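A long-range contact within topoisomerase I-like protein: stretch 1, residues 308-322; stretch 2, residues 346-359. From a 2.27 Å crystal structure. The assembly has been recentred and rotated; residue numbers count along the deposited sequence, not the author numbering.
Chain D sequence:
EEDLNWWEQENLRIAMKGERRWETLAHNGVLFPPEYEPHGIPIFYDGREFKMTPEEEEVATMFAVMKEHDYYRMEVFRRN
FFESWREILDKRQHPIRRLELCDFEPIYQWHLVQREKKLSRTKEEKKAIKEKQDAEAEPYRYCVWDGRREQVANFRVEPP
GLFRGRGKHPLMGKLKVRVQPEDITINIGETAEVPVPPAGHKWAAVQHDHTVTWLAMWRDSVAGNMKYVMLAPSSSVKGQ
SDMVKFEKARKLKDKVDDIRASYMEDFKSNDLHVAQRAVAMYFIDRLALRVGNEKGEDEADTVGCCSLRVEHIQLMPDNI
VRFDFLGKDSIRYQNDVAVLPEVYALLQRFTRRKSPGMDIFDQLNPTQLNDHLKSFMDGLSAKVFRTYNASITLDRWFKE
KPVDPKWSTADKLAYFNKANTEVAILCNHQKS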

ATOM      1  N   LEU D 308      18.986   7.381  -2.491  1.00 26.49           N
ATOM      2  CA  LEU D 308      19.152   8.602  -3.295  1.00 26.54           C
ATOM      3  C   LEU D 308      20.470   8.559  -4.069  1.00 26.04           C
ATOM      4  O   LEU D 308      21.483   8.115  -3.559  1.00 24.33           O
ATOM      5  CB  LEU D 308      19.079   9.871  -2.447  1.00 25.73           C
ATOM      6  CG  LEU D 308      17.772  10.160  -1.706  1.00 27.19           C
ATOM      7  CD1 LEU D 308      18.023  11.165  -0.577  1.00 25.41           C
ATOM      8  CD2 LEU D 308      16.635  10.615  -2.662  1.00 24.65           C
ATOM      9  N   ARG D 309      20.416   9.002  -5.321  1.00 26.67           N
ATOM     10  CA  ARG D 309      21.578   9.033  -6.199  1.00 26.60           C
ATOM     11  C   ARG D 309      21.981  10.499  -6.430  1.00 26.68           C
ATOM     12  O   ARG D 309      21.196  11.425  -6.171  1.00 24.36           O
ATOM     13  CB  ARG D 309      21.272   8.330  -7.529  1.00 25.07           C
ATOM     14  CG  ARG D 309      20.928   6.828  -7.394  1.00 27.20           C
ATOM     15  CD  ARG D 309      20.829   6.145  -8.741  1.00 26.05           C
ATOM     16  NE  ARG D 309      19.639   6.559  -9.476  1.00 28.56           N
ATOM     17  CZ  ARG D 309      18.466   5.915  -9.463  1.00 28.38           C
ATOM     18  NH1 ARG D 309      18.302   4.813  -8.739  1.00 28.37           N
ATOM     19  NH2 ARG D 309      17.446   6.392 -10.164  1.00 27.93           N
ATOM     20  N   VAL D 310      23.201  10.691  -6.929  1.00 26.97           N
ATOM     21  CA  VAL D 310      23.736  12.024  -7.205  1.00 27.82           C
ATOM     22  C   VAL D 310      22.773  12.903  -8.027  1.00 29.19           C
ATOM     23  O   VAL D 310      22.585  14.086  -7.713  1.00 28.53           O
ATOM     24  CB  VAL D 310      25.166  11.933  -7.826  1.00 27.76           C
ATOM     25  CG1 VAL D 310      25.665  13.313  -8.293  1.00 24.87           C
ATOM     26  CG2 VAL D 310      26.121  11.291  -6.816  1.00 26.94           C
ATOM     27  N   GLU D 311      22.154  12.311  -9.050  1.00 28.96           N
ATOM     28  CA  GLU D 311      21.124  12.974  -9.860  1.00 30.95           C
ATOM     29  C   GLU D 311      19.873  13.492  -9.110  1.00 29.76           C
ATOM     30  O   GLU D 311      19.110  14.292  -9.657  1.00 29.31           O
ATOM     31  CB  GLU D 311      20.676  12.034 -10.977  1.00 31.90           C
ATOM     32  CG  GLU D 311      20.042  10.709 -10.483  1.00 34.54           C
ATOM     33  CD  GLU D 311      19.955   9.645 -11.579  1.00 36.16           C
ATOM     34  OE1 GLU D 311      20.011  10.018 -12.778  1.00 39.65           O
ATOM     35  OE2 GLU D 311      19.847   8.434 -11.252  1.00 36.78           O
ATOM     36  N   HIS D 312      19.646  13.029  -7.884  1.00 28.95           N
ATOM     37  CA  HIS D 312      18.387  13.339  -7.181  1.00 26.63           C
ATOM     38  C   HIS D 312      18.459  14.587  -6.351  1.00 27.35           C
ATOM     39  O   HIS D 312      17.422  15.092  -5.938  1.00 26.30           O
ATOM     40  CB  HIS D 312      17.921  12.168  -6.308  1.00 22.78           C
ATOM     41  CG  HIS D 312      17.528  10.968  -7.102  1.00 21.43           C
ATOM     42  ND1 HIS D 312      17.917   9.697  -6.767  1.00 20.79           N
ATOM     43  CD2 HIS D 312      16.836  10.858  -8.261  1.00 22.32           C
ATOM     44  CE1 HIS D 312      17.459   8.849  -7.667  1.00 22.02           C
ATOM     45  NE2 HIS D 312      16.802   9.529  -8.586  1.00 20.51           N
ATOM     46  N   ILE D 313      19.685  15.058  -6.082  1.00 29.28           N
ATOM     47  CA  ILE D 313      19.904  16.332  -5.384  1.00 30.60           C
ATOM     48  C   ILE D 313      20.736  17.323  -6.206  1.00 32.62           C
ATOM     49  O   ILE D 313      21.565  16.945  -7.029  1.00 30.71           O
ATOM     50  CB  ILE D 313      20.502  16.162  -3.947  1.00 31.16           C
ATOM     51  CG1 ILE D 313      21.974  15.731  -4.001  1.00 30.95           C
ATOM     52  CG2 ILE D 313      19.609  15.234  -3.054  1.00 29.93           C
ATOM     53  CD1 ILE D 313      22.674  15.750  -2.635  1.00 32.83           C
ATOM     54  N   GLN D 314      20.495  18.605  -5.962  1.00 36.46           N
ATOM     55  CA  GLN D 314      21.206  19.677  -6.628  1.00 37.73           C
ATOM     56  C   GLN D 314      21.563  20.704  -5.552  1.00 37.30           C
ATOM     57  O   GLN D 314      20.691  21.161  -4.814  1.00 35.12           O
ATOM     58  CB  GLN D 314      20.309  20.275  -7.704  1.00 40.69           C
ATOM     59  CG  GLN D 314      20.969  21.222  -8.653  1.00 46.26           C
ATOM     60  CD  GLN D 314      19.987  21.741  -9.684  1.00 49.41           C
ATOM     61  OE1 GLN D 314      18.979  21.089  -9.975  1.00 51.75           O
ATOM     62  NE2 GLN D 314      20.268  22.920 -10.240  1.00 49.69           N
ATOM     63  N   LEU D 315      22.855  21.019  -5.444  1.00 37.52           N
ATOM     64  CA  LEU D 315      23.367  21.964  -4.446  1.00 39.17           C
ATOM     65  C   LEU D 315      23.292  23.413  -4.947  1.00 40.15           C
ATOM     66  O   LEU D 315      23.984  23.785  -5.898  1.00 41.16           O
ATOM     67  CB  LEU D 315      24.803  21.590  -4.024  1.00 38.33           C
ATOM     68  CG  LEU D 315      25.129  20.611  -2.873  1.00 37.73           C
ATOM     69  CD1 LEU D 315      23.988  19.702  -2.443  1.00 36.59           C
ATOM     70  CD2 LEU D 315      26.365  19.787  -3.202  1.00 37.25           C
ATOM     71  N   MET D 316      22.439  24.202  -4.294  1.00 41.88           N
ATOM     72  CA  MET D 316      22.152  25.598  -4.640  1.00 44.10           C
ATOM     73  C   MET D 316      22.915  26.565  -3.715  1.00 45.86           C
ATOM     74  O   MET D 316      23.443  26.133  -2.683  1.00 44.42           O
ATOM     75  CB  MET D 316      20.641  25.875  -4.518  1.00 45.10           C
ATOM     76  CG  MET D 316      19.732  24.777  -5.067  1.00 46.96           C
ATOM     77  SD  MET D 316      19.845  24.578  -6.840  1.00 46.54           S
ATOM     78  CE  MET D 316      18.882  25.991  -7.382  1.00 47.79           C
ATOM     79  N   PRO D 317      22.947  27.877  -4.071  1.00 48.49           N
ATOM     80  CA  PRO D 317      23.760  28.903  -3.399  1.00 50.51           C
ATOM     81  C   PRO D 317      23.707  28.963  -1.869  1.00 51.91           C
ATOM     82  O   PRO D 317      24.755  28.783  -1.233  1.00 54.80           O
ATOM     83  CB  PRO D 317      23.263  30.213  -4.020  1.00 49.15           C
ATOM     84  CG  PRO D 317      22.857  29.818  -5.381  1.00 49.35           C
ATOM     85  CD  PRO D 317      22.198  28.470  -5.198  1.00 48.81           C
ATOM     86  N   ASP D 318      22.540  29.187  -1.271  1.00 51.33           N
ATOM     87  CA  ASP D 318      22.526  29.531   0.167  1.00 51.23           C
ATOM     88  C   ASP D 318      22.153  28.381   1.115  1.00 49.65           C
ATOM     89  O   ASP D 318      21.156  28.456   1.845  1.00 49.30           O
ATOM     90  CB  ASP D 318      21.680  30.788   0.424  1.00 53.25           C
ATOM     91  CG  ASP D 318      22.188  32.005  -0.353  1.00 55.27           C
ATOM     92  OD1 ASP D 318      23.336  32.443  -0.102  1.00 54.68           O
ATOM     93  OD2 ASP D 318      21.438  32.523  -1.218  1.00 56.17           O
ATOM     94  N   ASN D 319      22.991  27.341   1.119  1.00 48.01           N
ATOM     95  CA  ASN D 319      22.768  26.113   1.902  1.00 46.78           C
ATOM     96  C   ASN D 319      21.457  25.407   1.568  1.00 43.92           C
ATOM     97  O   ASN D 319      20.897  24.681   2.377  1.00 44.90           O
ATOM     98  CB  ASN D 319      22.875  26.377   3.409  1.00 48.49           C
ATOM     99  CG  ASN D 319      24.287  26.659   3.843  1.00 49.98           C
ATOM    100  OD1 ASN D 319      25.247  26.238   3.186  1.00 50.97           O
ATOM    101  ND2 ASN D 319      24.433  27.376   4.950  1.00 49.58           N
ATOM    102  N   ILE D 320      20.994  25.626   0.351  1.00 42.04           N
ATOM    103  CA  ILE D 320      19.747  25.075  -0.127  1.00 40.91           C
ATOM    104  C   ILE D 320      20.021  23.820  -0.992  1.00 39.25           C
ATOM    105  O   ILE D 320      20.851  23.844  -1.911  1.00 36.68           O
ATOM    106  CB  ILE D 320      18.915  26.180  -0.833  1.00 41.48           C
ATOM    107  CG1 ILE D 320      18.324  27.112   0.230  1.00 42.60           C
ATOM    108  CG2 ILE D 320      17.795  25.593  -1.694  1.00 43.30           C
ATOM    109  CD1 ILE D 320      17.903  28.469  -0.283  1.00 45.17           C
ATOM    110  N   VAL D 321      19.362  22.716  -0.629  1.00 37.39           N
ATOM    111  CA  VAL D 321      19.362  21.500  -1.434  1.00 35.07           C
ATOM    112  C   VAL D 321      18.030  21.395  -2.158  1.00 33.13           C
ATOM    113  O   VAL D 321      16.981  21.449  -1.540  1.00 32.39           O
ATOM    114  CB  VAL D 321      19.610  20.231  -0.601  1.00 35.98           C
ATOM    115  CG1 VAL D 321      19.965  19.046  -1.517  1.00 36.81           C
ATOM    116  CG2 VAL D 321      20.728  20.446   0.384  1.00 36.85           C
ATOM    117  N   ARG D 322      18.093  21.303  -3.482  1.00 32.98           N
ATOM    118  CA  ARG D 322      16.953  20.958  -4.320  1.00 32.82           C
ATOM    119  C   ARG D 322      16.884  19.432  -4.555  1.00 32.86           C
ATOM    120  O   ARG D 322      17.729  18.863  -5.271  1.00 32.15           O
ATOM    121  CB  ARG D 322      17.057  21.668  -5.661  1.00 32.10           C
ATOM    122  CG  ARG D 322      15.890  21.407  -6.572  1.00 32.59           C
ATOM    123  CD  ARG D 322      15.850  22.411  -7.693  1.00 35.08           C
ATOM    124  NE  ARG D 322      15.524  23.752  -7.206  1.00 37.91           N
ATOM    125  CZ  ARG D 322      15.637  24.878  -7.922  1.00 39.73           C
ATOM    126  NH1 ARG D 322      16.076  24.850  -9.174  1.00 37.62           N
ATOM    127  NH2 ARG D 322      15.317  26.045  -7.370  1.00 39.32           N
ATOM    128  N   LEU D 346      28.881  18.218   4.033  1.00 33.39           N
ATOM    129  CA  LEU D 346      28.906  16.757   3.947  1.00 30.85           C
ATOM    130  C   LEU D 346      28.363  16.253   2.595  1.00 31.47           C
ATOM    131  O   LEU D 346      28.973  15.399   1.977  1.00 32.75           O
ATOM    132  CB  LEU D 346      28.113  16.152   5.102  1.00 28.78           C
ATOM    133  CG  LEU D 346      28.796  16.023   6.471  1.00 27.09           C
ATOM    134  CD1 LEU D 346      27.828  15.550   7.552  1.00 25.74           C
ATOM    135  CD2 LEU D 346      30.010  15.116   6.418  1.00 27.68           C
ATOM    136  N   LEU D 347      27.243  16.813   2.138  1.00 30.18           N
ATOM    137  CA  LEU D 347      26.670  16.524   0.829  1.00 29.71           C
ATOM    138  C   LEU D 347      27.595  16.854  -0.353  1.00 32.25           C
ATOM    139  O   LEU D 347      27.548  16.165  -1.382  1.00 32.72           O
ATOM    140  CB  LEU D 347      25.326  17.251   0.660  1.00 27.21           C
ATOM    141  CG  LEU D 347      24.133  16.738   1.482  1.00 27.10           C
ATOM    142  CD1 LEU D 347      22.886  17.610   1.262  1.00 23.62           C
ATOM    143  CD2 LEU D 347      23.839  15.240   1.204  1.00 23.20           C
ATOM    144  N   GLN D 348      28.409  17.906  -0.219  1.00 32.19           N
ATOM    145  CA  GLN D 348      29.426  18.217  -1.228  1.00 33.99           C
ATOM    146  C   GLN D 348      30.490  17.117  -1.248  1.00 33.06           C
ATOM    147  O   GLN D 348      30.940  16.712  -2.299  1.00 32.23           O
ATOM    148  CB  GLN D 348      30.077  19.587  -0.970  1.00 34.85           C
ATOM    149  CG  GLN D 348      29.123  20.794  -1.092  1.00 36.51           C
ATOM    150  CD  GLN D 348      29.787  22.099  -0.686  1.00 37.70           C
ATOM    151  OE1 GLN D 348      30.356  22.213   0.405  1.00 38.46           O
ATOM    152  NE2 GLN D 348      29.734  23.089  -1.575  1.00 38.00           N
ATOM    153  N   ARG D 349      30.883  16.649  -0.075  1.00 33.76           N
ATOM    154  CA  ARG D 349      31.800  15.540   0.058  1.00 38.47           C
ATOM    155  C   ARG D 349      31.216  14.266  -0.573  1.00 36.62           C
ATOM    156  O   ARG D 349      31.916  13.536  -1.297  1.00 36.82           O
ATOM    157  CB  ARG D 349      32.141  15.307   1.540  1.00 39.73           C
ATOM    158  CG  ARG D 349      33.426  14.522   1.763  1.00 45.35           C
ATOM    159  CD  ARG D 349      33.844  14.492   3.244  1.00 47.68           C
ATOM    160  NE  ARG D 349      33.559  13.203   3.910  1.00 52.16           N
ATOM    161  CZ  ARG D 349      33.437  13.057   5.234  1.00 53.26           C
ATOM    162  NH1 ARG D 349      33.560  14.119   6.035  1.00 54.70           N
ATOM    163  NH2 ARG D 349      33.188  11.859   5.763  1.00 53.17           N
ATOM    164  N   PHE D 350      29.931  14.017  -0.305  1.00 34.01           N
ATOM    165  CA  PHE D 350      29.267  12.777  -0.705  1.00 31.26           C
ATOM    166  C   PHE D 350      29.026  12.689  -2.204  1.00 31.44           C
ATOM    167  O   PHE D 350      28.692  11.617  -2.696  1.00 33.35           O
ATOM    168  CB  PHE D 350      27.918  12.598   0.021  1.00 27.25           C
ATOM    169  CG  PHE D 350      28.031  12.391   1.505  1.00 26.24           C
ATOM    170  CD1 PHE D 350      29.262  12.130   2.111  1.00 25.34           C
ATOM    171  CD2 PHE D 350      26.888  12.441   2.306  1.00 25.61           C
ATOM    172  CE1 PHE D 350      29.351  11.951   3.480  1.00 26.14           C
ATOM    173  CE2 PHE D 350      26.967  12.243   3.681  1.00 25.01           C
ATOM    174  CZ  PHE D 350      28.192  11.995   4.272  1.00 25.81           C
ATOM    175  N   THR D 351      29.164  13.811  -2.917  1.00 30.62           N
ATOM    176  CA  THR D 351      28.862  13.856  -4.347  1.00 30.61           C
ATOM    177  C   THR D 351      29.992  14.330  -5.256  1.00 31.78           C
ATOM    178  O   THR D 351      29.841  14.275  -6.469  1.00 32.92           O
ATOM    179  CB  THR D 351      27.614  14.757  -4.675  1.00 29.52           C
ATOM    180  OG1 THR D 351      27.837  16.099  -4.225  1.00 29.72           O
ATOM    181  CG2 THR D 351      26.351  14.226  -4.030  1.00 29.00           C
ATOM    182  N   ARG D 352      31.115  14.791  -4.710  1.00 34.93           N
ATOM    183  CA  ARG D 352      31.993  15.645  -5.523  1.00 38.55           C
ATOM    184  C   ARG D 352      32.459  15.091  -6.892  1.00 39.47           C
ATOM    185  O   ARG D 352      32.305  15.765  -7.927  1.00 43.56           O
ATOM    186  CB  ARG D 352      33.143  16.287  -4.719  1.00 40.75           C
ATOM    187  CG  ARG D 352      34.270  15.385  -4.284  1.00 42.93           C
ATOM    188  CD  ARG D 352      35.440  16.223  -3.825  1.00 44.52           C
ATOM    189  NE  ARG D 352      36.411  16.481  -4.889  1.00 46.93           N
ATOM    190  CZ  ARG D 352      37.623  15.926  -4.923  1.00 49.33           C
ATOM    191  NH1 ARG D 352      37.964  15.092  -3.943  1.00 51.25           N
ATOM    192  NH2 ARG D 352      38.494  16.191  -5.913  1.00 47.10           N
ATOM    193  N   ARG D 353      33.029  13.902  -6.943  1.00 35.91           N
ATOM    194  CA  ARG D 353      33.538  13.501  -8.253  1.00 34.90           C
ATOM    195  C   ARG D 353      32.720  12.352  -8.872  1.00 32.32           C
ATOM    196  O   ARG D 353      33.179  11.668  -9.780  1.00 30.27           O
ATOM    197  CB  ARG D 353      35.068  13.192  -8.182  1.00 33.05           C
ATOM    198  N   LYS D 354      31.495  12.184  -8.373  1.00 30.26           N
ATOM    199  CA  LYS D 354      30.646  11.047  -8.700  1.00 28.13           C
ATOM    200  C   LYS D 354      29.765  11.330  -9.915  1.00 27.26           C
ATOM    201  O   LYS D 354      29.309  12.450 -10.108  1.00 27.26           O
ATOM    202  CB  LYS D 354      29.777  10.688  -7.490  1.00 26.83           C
ATOM    203  CG  LYS D 354      30.554  10.119  -6.364  1.00 24.64           C
ATOM    204  CD  LYS D 354      29.660   9.456  -5.366  1.00 26.10           C
ATOM    205  CE  LYS D 354      30.465   8.768  -4.242  1.00 24.46           C
ATOM    206  NZ  LYS D 354      29.508   8.597  -3.114  1.00 29.34           N
ATOM    207  N   SER D 355      29.531  10.315 -10.736  1.00 27.11           N
ATOM    208  CA  SER D 355      28.616  10.478 -11.853  1.00 28.45           C
ATOM    209  C   SER D 355      27.139  10.466 -11.367  1.00 27.13           C
ATOM    210  O   SER D 355      26.856  10.042 -10.229  1.00 26.05           O
ATOM    211  CB  SER D 355      28.918   9.456 -12.957  1.00 29.19           C
ATOM    212  OG  SER D 355      28.948   8.148 -12.444  1.00 33.89           O
ATOM    213  N   PRO D 356      26.207  10.991 -12.189  1.00 26.75           N
ATOM    214  CA  PRO D 356      24.794  11.159 -11.732  1.00 26.44           C
ATOM    215  C   PRO D 356      24.082   9.878 -11.244  1.00 26.15           C
ATOM    216  O   PRO D 356      23.296   9.936 -10.290  1.00 25.52           O
ATOM    217  CB  PRO D 356      24.091  11.748 -12.963  1.00 27.00           C
ATOM    218  CG  PRO D 356      25.232  12.429 -13.761  1.00 26.96           C
ATOM    219  CD  PRO D 356      26.397  11.476 -13.572  1.00 26.24           C
ATOM    220  N   GLY D 357      24.383   8.739 -11.865  1.00 25.22           N
ATOM    221  CA  GLY D 357      23.781   7.478 -11.473  1.00 23.50           C
ATOM    222  C   GLY D 357      24.354   6.757 -10.263  1.00 24.97           C
ATOM    223  O   GLY D 357      23.940   5.644  -9.967  1.00 27.20           O
ATOM    224  N   MET D 358      25.308   7.358  -9.559  1.00 25.34           N
ATOM    225  CA  MET D 358      25.913   6.721  -8.389  1.00 23.46           C
ATOM    226  C   MET D 358      25.152   7.090  -7.112  1.00 24.77           C
ATOM    227  O   MET D 358      24.547   8.181  -7.043  1.00 24.14           O
ATOM    228  CB  MET D 358      27.388   7.118  -8.280  1.00 24.43           C
ATOM    229  CG  MET D 358      28.325   6.392  -9.290  1.00 23.97           C
ATOM    230  SD  MET D 358      30.055   6.988  -9.307  1.00 25.92           S
ATOM    231  CE  MET D 358      30.631   6.530  -7.680  1.00 21.11           C
ATOM    232  N   ASP D 359      25.161   6.184  -6.122  1.00 24.72           N
ATOM    233  CA  ASP D 359      24.518   6.422  -4.819  1.00 27.57           C
ATOM    234  C   ASP D 359      25.266   7.469  -4.009  1.00 28.02           C
ATOM    235  O   ASP D 359      26.490   7.408  -3.908  1.00 27.85           O
ATOM    236  CB  ASP D 359      24.517   5.168  -3.919  1.00 28.46           C
ATOM    237  CG  ASP D 359      23.652   4.031  -4.436  1.00 29.50           C
ATOM    238  OD1 ASP D 359      22.881   4.207  -5.401  1.00 28.37           O
ATOM    239  OD2 ASP D 359      23.767   2.933  -3.837  1.00 29.97           O
TER
HETATM  240  O   HOH W   1      19.685   3.920  -5.744  1.00 31.76           O

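Two successive backbone amides of a short 3-10 segment, rather than any pair of side chains, supply the hydrogen bonds that join these two stretches. Val310 N donates to Met358 O at 2.9 Å and Glu311 N donates to Pro356 O at 2.9 Å, both close to straight. The acceptors belong to a type I turn from Ser355 to Met358, whose carbonyls meet the start of the 3-10 segment, where amides are not yet spent on internal bonding. Just before it, the backbones of Arg309 and Asp359 form a single beta bridge, with their CA atoms 4.2 Å apart.

The example illustrates a general principle: a polar backbone clasp can fix one end of a contact while apolar side chains fill the other. Val310 links the two parts. Its side chain points toward the second stretch, bringing CG2 to 3.8 Å from Lys354 CB and 4.1 Å from Thr351 CG2. Beyond it, Leu347 on the helix receives residues from two strands: Ile313 CD1 lies 4.0 Å from Leu347 CD2, and Val321 CG2 lies 3.7 Å from Leu347 CD1. Leu315 extends this packing along the helix, its CD2 reaching 3.6 Å from Gln348 CG, so the aliphatic part of a polar side chain serves as apolar surface.

One charged pair near the clasp lies within a single stretch: Arg309 NE makes a salt bridge with Glu311 OE2 at 2.6 Å, while Arg309 CD passes 3.4 Å from Gly357 O. The O atom of water 1 spans the stretches, donating to Asp359 OD1 at 3.2 Å and accepting a weak bond from Arg309 NH1 at 3.4 Å. Within the second stretch, Thr351 OG1 donates to Leu347 O at 2.9 Å, satisfying the hydroxyl while its methyl group faces Val310.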